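Uncharacterized conserved (Bdellovibrio bacteriovorus, PDB 7O21) probably acts as an LD-carboxypeptidase of the YkuD family that edits cell-wall peptidoglycan and so generates the curved shape of this predatory bacterium. Local coordinates at residues Leu121-Arg125 / Ile294-Trp298. Coordinates in Å, arbitrary orientation, origin at the centre of the assembly. Where two conformers were deposited one is given. Residue numbers count along the deposited sequence, not the author numbering.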
# COMPACT_ATOMS: atom_id res chain seq x y z
N LEU A 121 -1.85 -9.70 3.50
CA LEU A 121 -0.76 -10.63 3.23
C LEU A 121 -1.21 -12.08 3.22
O LEU A 121 -0.65 -12.89 2.48
CB LEU A 121 0.38 -10.41 4.23
CG LEU A 121 1.27 -9.18 4.04
CD1 LEU A 121 2.42 -9.18 5.05
CD2 LEU A 121 1.82 -9.08 2.61
N PHE A 122 -2.20 -12.44 4.06
CA PHE A 122 -2.77 -13.78 3.98
C PHE A 122 -3.38 -14.01 2.60
O PHE A 122 -3.19 -15.08 2.00
CB PHE A 122 -3.85 -13.98 5.04
CG PHE A 122 -3.35 -14.00 6.46
CD1 PHE A 122 -2.49 -14.99 6.91
CD2 PHE A 122 -3.78 -13.04 7.37
CE1 PHE A 122 -2.06 -15.00 8.24
CE2 PHE A 122 -3.36 -13.05 8.69
CZ PHE A 122 -2.50 -14.04 9.12
N ASP A 123 -4.16 -13.04 2.12
CA ASP A 123 -4.83 -13.18 0.83
C ASP A 123 -3.83 -13.29 -0.30
O ASP A 123 -4.02 -14.08 -1.23
CB ASP A 123 -5.75 -11.98 0.59
CG ASP A 123 -6.80 -11.83 1.65
OD1 ASP A 123 -7.34 -12.87 2.09
OD2 ASP A 123 -7.11 -10.67 2.00
N LYS A 124 -2.77 -12.49 -0.26
CA LYS A 124 -1.74 -12.55 -1.29
C LYS A 124 -1.04 -13.90 -1.32
O LYS A 124 -0.68 -14.39 -2.40
CB LYS A 124 -0.75 -11.41 -1.09
CG LYS A 124 -1.32 -10.04 -1.45
CD LYS A 124 -0.31 -8.95 -1.16
CE LYS A 124 -0.87 -7.58 -1.51
NZ LYS A 124 0.07 -6.52 -1.04
N ARG A 125 -0.85 -14.53 -0.16
CA ARG A 125 -0.20 -15.84 -0.14
C ARG A 125 -1.08 -16.89 -0.80
O ARG A 125 -0.57 -17.81 -1.46
CB ARG A 125 0.14 -16.23 1.30
CG ARG A 125 0.99 -17.48 1.44
CD ARG A 125 1.20 -17.76 2.91
NE ARG A 125 2.10 -18.89 3.16
CZ ARG A 125 1.68 -20.13 3.35
NH1 ARG A 125 0.39 -20.41 3.31
NH2 ARG A 125 2.56 -21.10 3.58
N ILE A 294 4.46 -16.77 9.16
CA ILE A 294 4.68 -16.75 7.72
C ILE A 294 5.18 -15.39 7.24
O ILE A 294 5.79 -15.30 6.17
CB ILE A 294 3.43 -17.18 6.94
CG1 ILE A 294 2.23 -16.30 7.28
CG2 ILE A 294 3.13 -18.64 7.24
CD1 ILE A 294 1.16 -16.33 6.20
N ARG A 295 4.87 -14.32 7.97
CA ARG A 295 5.30 -12.98 7.57
C ARG A 295 5.48 -12.16 8.85
O ARG A 295 4.76 -12.37 9.83
CB ARG A 295 4.25 -12.27 6.70
CG ARG A 295 3.71 -13.03 5.48
CD ARG A 295 4.70 -13.01 4.31
NE ARG A 295 4.17 -13.64 3.11
CZ ARG A 295 4.36 -14.91 2.77
NH1 ARG A 295 3.82 -15.38 1.65
NH2 ARG A 295 5.05 -15.73 3.55
N GLU A 296 6.45 -11.26 8.85
CA GLU A 296 6.70 -10.40 10.00
C GLU A 296 7.12 -9.04 9.47
O GLU A 296 8.10 -8.94 8.73
CB GLU A 296 7.79 -11.01 10.89
CG GLU A 296 8.08 -10.21 12.17
CD GLU A 296 8.95 -10.95 13.15
OE1 GLU A 296 9.04 -12.19 13.03
OE2 GLU A 296 9.55 -10.32 14.05
N GLU A 297 6.38 -7.99 9.85
CA GLU A 297 6.60 -6.64 9.36
C GLU A 297 7.00 -5.72 10.50
O GLU A 297 6.61 -5.92 11.65
CB GLU A 297 5.33 -6.08 8.70
CG GLU A 297 4.86 -6.84 7.47
CD GLU A 297 3.58 -6.26 6.87
OE1 GLU A 297 2.64 -5.90 7.62
OE2 GLU A 297 3.50 -6.17 5.62
N TRP A 298 7.78 -4.69 10.16
CA TRP A 298 8.18 -3.68 11.12
C TRP A 298 8.17 -2.34 10.41
O TRP A 298 8.69 -2.22 9.29
CB TRP A 298 9.58 -3.97 11.69
CG TRP A 298 10.06 -3.01 12.77
CD1 TRP A 298 9.95 -3.16 14.13
CD2 TRP A 298 10.79 -1.78 12.57
NE1 TRP A 298 10.53 -2.09 14.78
CE2 TRP A 298 11.04 -1.23 13.84
CE3 TRP A 298 11.23 -1.09 11.44
CZ2 TRP A 298 11.73 -0.02 14.02
CZ3 TRP A 298 11.91 0.11 11.61
CH2 TRP A 298 12.15 0.63 12.89
O HOH W 1 1.99 -12.68 1.37
O HOH W 2 4.98 -18.22 1.34
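Leu121 lies over the aliphatic base of Arg295, its CD1 4.0 Å from Arg295 CB, and the same methyl comes within 3.2 Å of Glu297 OE2; the other carboxylate oxygen of Glu297, OE1, is hydrogen-bonded to Tyr283. One helical turn on, Arg125 extends along Ile294, with Arg125 CD 3.6 Å from Ile294 CD1 and Ile294 CG2 over one face of the guanidinium. Ile294 CD1 also reaches Phe122 CD1 at 4.0 Å, and the Phe122 ring meets Tyr283 edge-to-face. Helix 121-126 of the L,D-transpeptidase catalytic domain is thus packed against strand 290-300, an outer strand of the NTF2-like domain's antiparallel sheet. A classic beta bulge, in which Ile294 and Arg295 both face Tyr283, lets these successive side chains point toward the helix. Water bridges the domains where Leu121 O and Arg295 NE each lie 2.9 Å from water 1. Arg295 NH2 bonds back to Ile294 O (2.8 Å), holding the guanidinium beside Arg125 despite like charges, with Arg295 NH1 4.2 Å from Arg125 NE.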